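Local coordinates for protein proline dehydrogenase (Deinococcus radiodurans, PDB 4H6Q) that oxidises L-proline to delta-1-pyrroline-5-carboxylate with a bound FAD, passing the electrons to a quinone in the first step of proline breakdown to glutamate, at residues A[185-191]-A[224-230]; A[132-138]-A[162-168]. One frame throughout, in Å; residues are numbered along the deposited sequence.

How the interactions relate
Both contacts belong to the eight-stranded parallel barrel of proline dehydrogenase, and each pairs the two strands of one beta-alpha-beta unit. Along the chain they come in series: interaction 2 closes, through helix 144-158, before interaction 1 opens, through helix 206-222. Their centres lie about 9 Å apart, because strands 163-168 and 188-191 are neighbours in the sheet, so the four strands run side by side in the order 133-136, 163-168, 188-191, 227-230. Arg189 ties them together: its N approaches Thr165 O at 2.9 Å, a probable hydrogen bond, and its NH2 forms a 2.9 Å salt bridge with Asp137 OD1. Both contacts end at the FAD, whose flavin is thus held by successive strands.

Interaction 1: residues A[185-191]-A[224-230]; sequences RPNIRMV and GNYTNVA. With FAD (flavin-adenine dinucleotide), chain C.
Two parallel strands of the TIM barrel, 188-191 and 227-230, are joined here by the right-handed beta-alpha-beta crossover through helix 206-222. Their axes approach to 4.7 Å at 24°, and Ile188 pairs with Thr227, Arg189 with Asn228 and Met190 with Val229. The parallel ladder consists of Ile188 N to Tyr226 O (3.2 Å), Asn228 N to Ile188 O (3.0 Å), Met190 N to Asn228 O (2.9 Å) and Ala230 N to Met190 O (3.2 Å). Asn228 (chi1 m) lies on the Arg189 face; its ND2 donates to Asn187 OD1 at 2.8 Å, and a water bridges Asn228 OD1 (2.7 Å) to Asn187 ND2 (3.0 Å). Before the strands, Asn225 (chi1 m) points toward 185-191 and accepts Arg185 NE on OD1 (3.3 Å). Arg185 has a left-handed backbone (phi 48°, psi 53°); its guanidinium, curled back by three m torsions, also gives NH2 to Gly224 O (3.0 Å), at the Schellman motif that ends helix 206-222. At the C-terminal end, Ala230 turns its CB toward 185-191, against Arg189 CG (3.4 Å); Ala230 CB also lies 3.6 Å from FAD C8. Arg189, an active-site residue by similarity, extends with chi1 and chi2 both t, held by Ser98, Gln257 and a salt bridge to Asp137. Val191 CG2 packs 3.3 Å from FAD N1, and Arg189 NH2 donates a 3.1 Å hydrogen bond to flavin N5.

Interaction 2: residues A[132-138]-A[162-168]; sequences GFICLDM and HVGTVLQ. With FAD (flavin-adenine dinucleotide), chain C.
Met138 folds over Val166, its CB 3.9 Å from Val166 CB, and with chi1 t and chi2 and chi3 p its CE curls back to 3.2 Å from Val166 O. This overlap lies at the C-terminal end of two parallel TIM-barrel strands, 133-136 and 163-168, consecutive in a beta-alpha-beta unit closed by helix 144-158. Their axes come within 4.4 Å at 27°; Ile134 pairs with Val163 and Cys135 with Gly164. Backbone hydrogen bonds run from Ile134 N to His162 O (3.0 Å), Gly164 N to Ile134 O (2.9 Å) and Leu136 N to Gly164 O (2.9 Å). Beyond them Thr165 OG1 donates to Leu136 O at 2.8 Å, a side chain continuing the ladder. At the opposite end His162 (chi1 m) sends ND1 to Gly132 O, also 2.8 Å. Phe133 (chi1 t) lays CZ 3.4 Å from Gly164 N, filling the space where a CB on residue 164 would collide with it. Cys135 SG meets Val166 CG2 at 3.5 Å, and on the other face Leu136 CG lies 4.1 Å from Val163 CG2.

Met138, just past its strand, and Gln168, ending the other, bind the flavin pyrimidine edge: FAD N3 donates to Met138 O (2.8 Å), Met138 N to FAD O4 (3.3 Å), and Gln168 NE2 to FAD O2 (2.8 Å). Asp137, which touches the bound tetrahydrofuroic acid, carries salt bridges to Arg189 and Lys100 and a hydrogen bond to Tyr280. The Met138 backbone and Gln168 amide thus match the pyrimidine's donors and acceptors and fix its position, while the contact of Asp137 with the ligand is consistent with its active-site role, assigned by similarity.

Interaction 1: residues A[185-191]-A[224-230]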
loop_
_atom_site.group_PDB
_atom_site.type_symbol
_atom_site.label_atom_id
_atom_site.label_comp_id
_atom_site.label_asym_id
_atom_site.label_seq_id
_atom_site.Cartn_x
_atom_site.Cartn_y
_atom_site.Cartn_z
ATOM N N ARG A 185 1.714 7.581 -17.067
ATOM C CA ARG A 185 1.777 8.654 -16.039
ATOM C C ARG A 185 1.291 8.125 -14.689
ATOM O O ARG A 185 0.391 8.701 -14.058
ATOM C CB ARG A 185 0.914 9.888 -16.479
ATOM C CG ARG A 185 1.119 10.386 -17.912
ATOM C CD ARG A 185 2.411 11.135 -17.966
ATOM N NE ARG A 185 2.595 12.021 -16.812
ATOM C CZ ARG A 185 1.985 13.196 -16.611
ATOM N NH1 ARG A 185 1.095 13.677 -17.477
ATOM N NH2 ARG A 185 2.257 13.890 -15.502
ATOM N N PRO A 186 1.856 7.011 -14.215
ATOM C CA PRO A 186 1.209 6.294 -13.103
ATOM C C PRO A 186 1.508 6.821 -11.733
ATOM O O PRO A 186 2.618 7.370 -11.484
ATOM C CB PRO A 186 1.797 4.897 -13.231
ATOM C CG PRO A 186 3.234 5.196 -13.683
ATOM C CD PRO A 186 3.105 6.355 -14.673
ATOM N N ASN A 187 0.543 6.664 -10.834
ATOM C CA ASN A 187 0.737 6.884 -9.389
ATOM C C ASN A 187 1.444 5.627 -8.847
ATOM O O ASN A 187 0.864 4.526 -8.897
ATOM C CB ASN A 187 -0.663 7.048 -8.777
ATOM C CG ASN A 187 -0.653 7.261 -7.280
ATOM O OD1 ASN A 187 0.009 6.493 -6.579
ATOM N ND2 ASN A 187 -1.372 8.244 -6.775
ATOM N N ILE A 188 2.674 5.795 -8.338
ATOM C CA ILE A 188 3.447 4.664 -7.785
ATOM C C ILE A 188 3.963 4.987 -6.398
ATOM O O ILE A 188 4.540 6.092 -6.182
ATOM C CB ILE A 188 4.605 4.259 -8.733
ATOM C CG1 ILE A 188 4.070 3.866 -10.107
ATOM C CG2 ILE A 188 5.341 3.036 -8.122
ATOM C CD1 ILE A 188 5.147 3.350 -11.102
ATOM N N ARG A 189 3.768 4.043 -5.471
ATOM C CA ARG A 189 4.356 4.060 -4.134
ATOM C C ARG A 189 5.739 3.388 -4.195
ATOM O O ARG A 189 5.834 2.252 -4.667
ATOM C CB ARG A 189 3.440 3.274 -3.199
ATOM C CG ARG A 189 3.971 3.229 -1.729
ATOM C CD ARG A 189 3.343 2.070 -0.926
ATOM N NE ARG A 189 1.903 2.269 -0.830
ATOM C CZ ARG A 189 0.989 1.290 -0.774
ATOM N NH1 ARG A 189 -0.308 1.638 -0.804
ATOM N NH2 ARG A 189 1.378 0.012 -0.624
ATOM N N MET A 190 6.794 4.076 -3.773
ATOM C CA MET A 190 8.126 3.485 -3.671
ATOM C C MET A 190 8.330 2.982 -2.260
ATOM O O MET A 190 8.079 3.732 -1.295
ATOM C CB MET A 190 9.208 4.498 -4.004
ATOM C CG MET A 190 8.987 5.190 -5.381
ATOM S SD MET A 190 8.697 3.982 -6.697
ATOM C CE MET A 190 8.425 5.134 -8.050
ATOM N N VAL A 191 8.748 1.704 -2.137
ATOM C CA VAL A 191 8.996 1.081 -0.830
ATOM C C VAL A 191 10.355 0.404 -0.926
ATOM O O VAL A 191 10.878 0.208 -2.030
ATOM C CB VAL A 191 7.909 0.019 -0.491
ATOM C CG1 VAL A 191 6.523 0.659 -0.528
ATOM C CG2 VAL A 191 7.950 -1.181 -1.441
ATOM N N GLY A 224 7.430 13.658 -13.507
ATOM C CA GLY A 224 6.167 14.365 -13.322
ATOM C C GLY A 224 5.024 13.463 -12.878
ATOM O O GLY A 224 3.831 13.842 -12.973
ATOM N N ASN A 225 5.350 12.279 -12.349
ATOM C CA ASN A 225 4.296 11.357 -11.924
ATOM C C ASN A 225 4.061 11.430 -10.429
ATOM O O ASN A 225 5.005 11.720 -9.671
ATOM C CB ASN A 225 4.744 9.932 -12.285
ATOM C CG ASN A 225 4.965 9.761 -13.755
ATOM O OD1 ASN A 225 4.202 10.283 -14.559
ATOM N ND2 ASN A 225 6.029 9.040 -14.120
ATOM N N TYR A 226 2.827 11.199 -9.994
ATOM C CA TYR A 226 2.521 11.290 -8.568
ATOM C C TYR A 226 3.266 10.160 -7.825
ATOM O O TYR A 226 3.235 8.985 -8.251
ATOM C CB TYR A 226 0.992 11.249 -8.331
ATOM C CG TYR A 226 0.658 11.726 -6.935
ATOM C CD1 TYR A 226 0.376 13.071 -6.746
ATOM C CD2 TYR A 226 0.722 10.875 -5.824
ATOM C CE1 TYR A 226 0.120 13.560 -5.500
ATOM C CE2 TYR A 226 0.466 11.361 -4.526
ATOM C CZ TYR A 226 0.168 12.713 -4.377
ATOM O OH TYR A 226 -0.121 13.227 -3.117
ATOM N N THR A 227 3.981 10.534 -6.766
ATOM C CA THR A 227 4.891 9.594 -6.101
ATOM C C THR A 227 4.505 9.501 -4.653
ATOM O O THR A 227 4.339 10.537 -3.988
ATOM C CB THR A 227 6.336 10.121 -6.226
ATOM O OG1 THR A 227 6.654 10.294 -7.618
ATOM C CG2 THR A 227 7.311 9.154 -5.668
ATOM N N ASN A 228 4.393 8.270 -4.134
ATOM C CA ASN A 228 4.159 8.068 -2.701
ATOM C C ASN A 228 5.468 7.588 -2.085
ATOM O O ASN A 228 5.957 6.503 -2.453
ATOM C CB ASN A 228 2.999 7.079 -2.437
ATOM C CG ASN A 228 1.796 7.385 -3.284
ATOM O OD1 ASN A 228 1.206 8.474 -3.160
ATOM N ND2 ASN A 228 1.425 6.460 -4.188
ATOM N N VAL A 229 6.027 8.401 -1.200
ATOM C CA VAL A 229 7.332 8.098 -0.605
ATOM C C VAL A 229 7.063 7.338 0.698
ATOM O O VAL A 229 6.881 7.938 1.767
ATOM C CB VAL A 229 8.123 9.402 -0.369
ATOM C CG1 VAL A 229 9.511 9.115 0.227
ATOM C CG2 VAL A 229 8.284 10.159 -1.699
ATOM N N ALA A 230 6.936 6.007 0.565
ATOM C CA ALA A 230 6.511 5.148 1.678
ATOM C C ALA A 230 7.719 4.596 2.418
ATOM O O ALA A 230 8.326 3.609 1.974
ATOM C CB ALA A 230 5.648 4.002 1.136
HETATM P PA FAD C . 13.833 0.512 7.431
HETATM O O1A FAD C . 15.223 0.838 6.875
HETATM O O2A FAD C . 13.450 -0.906 7.546
HETATM O O5B FAD C . 13.534 1.118 8.772
HETATM C C5B FAD C . 13.741 2.506 8.985
HETATM C C4B FAD C . 13.393 2.949 10.391
HETATM O O4B FAD C . 11.988 3.006 10.481
HETATM C C3B FAD C . 13.789 1.989 11.455
HETATM O O3B FAD C . 15.142 2.086 11.867
HETATM C C2B FAD C . 12.811 2.328 12.514
HETATM O O2B FAD C . 13.109 3.558 13.139
HETATM C C1B FAD C . 11.562 2.492 11.709
HETATM N N9A FAD C . 10.832 1.244 11.486
HETATM C C8A FAD C . 10.547 0.655 10.255
HETATM N N7A FAD C . 9.856 -0.476 10.398
HETATM C C5A FAD C . 9.636 -0.638 11.763
HETATM C C6A FAD C . 9.000 -1.602 12.523
HETATM N N6A FAD C . 8.352 -2.722 11.921
HETATM N N1A FAD C . 8.991 -1.453 13.857
HETATM C C2A FAD C . 9.578 -0.403 14.467
HETATM N N3A FAD C . 10.217 0.559 13.782
HETATM C C4A FAD C . 10.236 0.453 12.458
HETATM N N1 FAD C . 6.710 -3.346 0.770
HETATM C C2 FAD C . 6.296 -4.223 -0.184
HETATM O O2 FAD C . 7.140 -5.166 -0.529
HETATM N N3 FAD C . 5.072 -4.139 -0.789
HETATM C C4 FAD C . 4.167 -3.140 -0.448
HETATM O O4 FAD C . 2.958 -3.084 -1.042
HETATM C C4X FAD C . 4.561 -2.173 0.579
HETATM N N5 FAD C . 3.712 -1.165 0.957
HETATM C C5X FAD C . 4.167 -0.271 1.900
HETATM C C6 FAD C . 3.327 0.780 2.301
HETATM C C7 FAD C . 3.784 1.730 3.250
HETATM C C7M FAD C . 2.872 2.875 3.686
HETATM C C8 FAD C . 5.091 1.597 3.779
HETATM C C8M FAD C . 5.618 2.587 4.782
HETATM C C9 FAD C . 5.908 0.522 3.397
HETATM C C9A FAD C . 5.464 -0.388 2.458
HETATM N N10 FAD C . 6.324 -1.434 2.070
HETATM C C10 FAD C . 5.872 -2.336 1.139
HETATM C "C1'" FAD C . 7.677 -1.564 2.587
HETATM C "C2'" FAD C . 7.896 -2.542 3.698
HETATM O "O2'" FAD C . 6.688 -2.563 4.449
HETATM C "C3'" FAD C . 9.235 -1.961 4.214
HETATM O "O3'" FAD C . 10.385 -2.604 3.753
HETATM C "C4'" FAD C . 9.353 -1.686 5.661
HETATM O "O4'" FAD C . 8.332 -0.795 5.940
HETATM C "C5'" FAD C . 10.720 -1.071 5.926
HETATM O "O5'" FAD C . 10.545 0.122 6.626
HETATM P P FAD C . 11.277 1.474 6.215
HETATM O O1P FAD C . 11.242 1.931 4.725
HETATM O O2P FAD C . 10.835 2.441 7.346
HETATM O O3P FAD C . 12.839 1.288 6.578
HETATM O O HOH W 1 0.659 10.388 -11.823
HETATM O O HOH W 2 -1.436 8.388 -3.826
#

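Interaction 2: residues A[132-138]-A[162-168]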
loop_
_atom_site.group_PDB
_atom_site.type_symbol
_atom_site.label_atom_id
_atom_site.label_comp_id
_atom_site.label_asym_id
_atom_site.label_seq_id
_atom_site.Cartn_x
_atom_site.Cartn_y
_atom_site.Cartn_z
ATOM N N GLY A 132 -12.801 7.675 -5.695
ATOM C CA GLY A 132 -11.697 7.065 -4.956
ATOM C C GLY A 132 -10.560 6.476 -5.757
ATOM O O GLY A 132 -10.404 6.709 -6.993
ATOM N N PHE A 133 -9.725 5.689 -5.047
ATOM C CA PHE A 133 -8.453 5.233 -5.567
ATOM C C PHE A 133 -8.110 3.863 -4.992
ATOM O O PHE A 133 -8.301 3.658 -3.757
ATOM C CB PHE A 133 -7.352 6.247 -5.192
ATOM C CG PHE A 133 -5.986 5.911 -5.721
ATOM C CD1 PHE A 133 -5.595 6.322 -6.992
ATOM C CD2 PHE A 133 -5.088 5.199 -4.931
ATOM C CE1 PHE A 133 -4.287 6.040 -7.454
ATOM C CE2 PHE A 133 -3.815 4.914 -5.380
ATOM C CZ PHE A 133 -3.420 5.326 -6.643
ATOM N N ILE A 134 -7.541 2.982 -5.826
ATOM C CA ILE A 134 -7.070 1.676 -5.343
ATOM C C ILE A 134 -5.601 1.552 -5.658
ATOM O O ILE A 134 -5.194 1.787 -6.809
ATOM C CB ILE A 134 -7.812 0.536 -6.089
ATOM C CG1 ILE A 134 -9.340 0.579 -5.856
ATOM C CG2 ILE A 134 -7.242 -0.837 -5.707
ATOM C CD1 ILE A 134 -9.756 0.528 -4.336
ATOM N N CYS A 135 -4.812 1.140 -4.657
ATOM C CA CYS A 135 -3.437 0.748 -4.900
ATOM C C CYS A 135 -3.310 -0.780 -4.950
ATOM O O CYS A 135 -3.814 -1.464 -4.042
ATOM C CB CYS A 135 -2.491 1.306 -3.816
ATOM S SG CYS A 135 -0.751 0.806 -4.106
ATOM N N LEU A 136 -2.654 -1.301 -5.987
ATOM C CA LEU A 136 -2.261 -2.719 -6.063
ATOM C C LEU A 136 -0.916 -2.854 -5.353
ATOM O O LEU A 136 0.139 -2.458 -5.893
ATOM C CB LEU A 136 -2.133 -3.170 -7.523
ATOM C CG LEU A 136 -3.348 -2.779 -8.398
ATOM C CD1 LEU A 136 -3.083 -3.154 -9.843
ATOM C CD2 LEU A 136 -4.661 -3.415 -7.901
ATOM N N ASP A 137 -0.936 -3.394 -4.110
ATOM C CA ASP A 137 0.310 -3.619 -3.356
ATOM C C ASP A 137 1.215 -4.586 -4.156
ATOM O O ASP A 137 0.746 -5.422 -4.944
ATOM C CB ASP A 137 -0.010 -4.266 -2.013
ATOM C CG ASP A 137 -0.571 -3.311 -0.983
ATOM O OD1 ASP A 137 -0.585 -2.074 -1.174
ATOM O OD2 ASP A 137 -0.997 -3.878 0.094
ATOM N N MET A 138 2.513 -4.459 -3.960
ATOM C CA MET A 138 3.430 -5.408 -4.586
ATOM C C MET A 138 3.830 -6.518 -3.624
ATOM O O MET A 138 4.321 -6.249 -2.513
ATOM C CB MET A 138 4.667 -4.718 -5.174
ATOM C CG MET A 138 5.451 -5.639 -6.147
ATOM S SD MET A 138 4.514 -6.099 -7.643
ATOM C CE MET A 138 4.452 -4.568 -8.536
ATOM N N HIS A 162 -7.244 6.633 -10.773
ATOM C CA HIS A 162 -8.051 5.742 -9.949
ATOM C C HIS A 162 -7.402 4.442 -9.563
ATOM O O HIS A 162 -7.971 3.746 -8.702
ATOM C CB HIS A 162 -9.431 5.461 -10.589
ATOM C CG HIS A 162 -10.249 6.693 -10.780
ATOM N ND1 HIS A 162 -10.789 7.398 -9.725
ATOM C CD2 HIS A 162 -10.498 7.419 -11.883
ATOM C CE1 HIS A 162 -11.401 8.486 -10.189
ATOM N NE2 HIS A 162 -11.220 8.523 -11.492
ATOM N N VAL A 163 -6.256 4.096 -10.157
ATOM C CA VAL A 163 -5.542 2.870 -9.753
ATOM C C VAL A 163 -4.072 3.156 -9.828
ATOM O O VAL A 163 -3.604 3.785 -10.783
ATOM C CB VAL A 163 -5.952 1.642 -10.608
ATOM C CG1 VAL A 163 -5.734 1.844 -12.115
ATOM C CG2 VAL A 163 -5.262 0.379 -10.133
ATOM N N GLY A 164 -3.339 2.705 -8.810
ATOM C CA GLY A 164 -1.900 2.854 -8.689
ATOM C C GLY A 164 -1.246 1.542 -8.309
ATOM O O GLY A 164 -1.949 0.532 -8.094
ATOM N N THR A 165 0.071 1.552 -8.209
ATOM C CA THR A 165 0.764 0.346 -7.740
ATOM C C THR A 165 2.026 0.735 -6.959
ATOM O O THR A 165 2.106 1.894 -6.491
ATOM C CB THR A 165 0.994 -0.690 -8.889
ATOM O OG1 THR A 165 1.411 -1.934 -8.324
ATOM C CG2 THR A 165 2.038 -0.241 -9.916
ATOM N N VAL A 166 2.921 -0.236 -6.783
ATOM C CA VAL A 166 4.055 -0.140 -5.868
ATOM C C VAL A 166 5.291 -0.714 -6.568
ATOM O O VAL A 166 5.175 -1.712 -7.300
ATOM C CB VAL A 166 3.802 -0.999 -4.599
ATOM C CG1 VAL A 166 5.006 -0.980 -3.663
ATOM C CG2 VAL A 166 2.482 -0.563 -3.872
ATOM N N LEU A 167 6.461 -0.093 -6.366
ATOM C CA LEU A 167 7.729 -0.704 -6.780
ATOM C C LEU A 167 8.653 -0.773 -5.597
ATOM O O LEU A 167 8.729 0.174 -4.756
ATOM C CB LEU A 167 8.414 0.036 -7.929
ATOM C CG LEU A 167 7.633 -0.007 -9.245
ATOM C CD1 LEU A 167 8.237 0.919 -10.242
ATOM C CD2 LEU A 167 7.560 -1.417 -9.830
ATOM N N GLN A 168 9.381 -1.893 -5.547
ATOM C CA GLN A 168 10.247 -2.186 -4.380
ATOM C C GLN A 168 11.711 -1.907 -4.720
ATOM O O GLN A 168 12.272 -2.503 -5.694
ATOM C CB GLN A 168 10.104 -3.656 -3.934
ATOM C CG GLN A 168 8.685 -4.044 -3.539
ATOM C CD GLN A 168 8.331 -5.444 -3.928
ATOM O OE1 GLN A 168 8.654 -5.872 -5.039
ATOM N NE2 GLN A 168 7.587 -6.136 -3.086
HETATM P PA FAD C . 13.833 0.512 7.431
HETATM O O1A FAD C . 15.223 0.838 6.875
HETATM O O2A FAD C . 13.450 -0.906 7.546
HETATM O O5B FAD C . 13.534 1.118 8.772
HETATM C C5B FAD C . 13.741 2.506 8.985
HETATM C C4B FAD C . 13.393 2.949 10.391
HETATM O O4B FAD C . 11.988 3.006 10.481
HETATM C C3B FAD C . 13.789 1.989 11.455
HETATM O O3B FAD C . 15.142 2.086 11.867
HETATM C C2B FAD C . 12.811 2.328 12.514
HETATM O O2B FAD C . 13.109 3.558 13.139
HETATM C C1B FAD C . 11.562 2.492 11.709
HETATM N N9A FAD C . 10.832 1.244 11.486
HETATM C C8A FAD C . 10.547 0.655 10.255
HETATM N N7A FAD C . 9.856 -0.476 10.398
HETATM C C5A FAD C . 9.636 -0.638 11.763
HETATM C C6A FAD C . 9.000 -1.602 12.523
HETATM N N6A FAD C . 8.352 -2.722 11.921
HETATM N N1A FAD C . 8.991 -1.453 13.857
HETATM C C2A FAD C . 9.578 -0.403 14.467
HETATM N N3A FAD C . 10.217 0.559 13.782
HETATM C C4A FAD C . 10.236 0.453 12.458
HETATM N N1 FAD C . 6.710 -3.346 0.770
HETATM C C2 FAD C . 6.296 -4.223 -0.184
HETATM O O2 FAD C . 7.140 -5.166 -0.529
HETATM N N3 FAD C . 5.072 -4.139 -0.789
HETATM C C4 FAD C . 4.167 -3.140 -0.448
HETATM O O4 FAD C . 2.958 -3.084 -1.042
HETATM C C4X FAD C . 4.561 -2.173 0.579
HETATM N N5 FAD C . 3.712 -1.165 0.957
HETATM C C5X FAD C . 4.167 -0.271 1.900
HETATM C C6 FAD C . 3.327 0.780 2.301
HETATM C C7 FAD C . 3.784 1.730 3.250
HETATM C C7M FAD C . 2.872 2.875 3.686
HETATM C C8 FAD C . 5.091 1.597 3.779
HETATM C C8M FAD C . 5.618 2.587 4.782
HETATM C C9 FAD C . 5.908 0.522 3.397
HETATM C C9A FAD C . 5.464 -0.388 2.458
HETATM N N10 FAD C . 6.324 -1.434 2.070
HETATM C C10 FAD C . 5.872 -2.336 1.139
HETATM C "C1'" FAD C . 7.677 -1.564 2.587
HETATM C "C2'" FAD C . 7.896 -2.542 3.698
HETATM O "O2'" FAD C . 6.688 -2.563 4.449
HETATM C "C3'" FAD C . 9.235 -1.961 4.214
HETATM O "O3'" FAD C . 10.385 -2.604 3.753
HETATM C "C4'" FAD C . 9.353 -1.686 5.661
HETATM O "O4'" FAD C . 8.332 -0.795 5.940
HETATM C "C5'" FAD C . 10.720 -1.071 5.926
HETATM O "O5'" FAD C . 10.545 0.122 6.626
HETATM P P FAD C . 11.277 1.474 6.215
HETATM O O1P FAD C . 11.242 1.931 4.725
HETATM O O2P FAD C . 10.835 2.441 7.346
HETATM O O3P FAD C . 12.839 1.288 6.578
#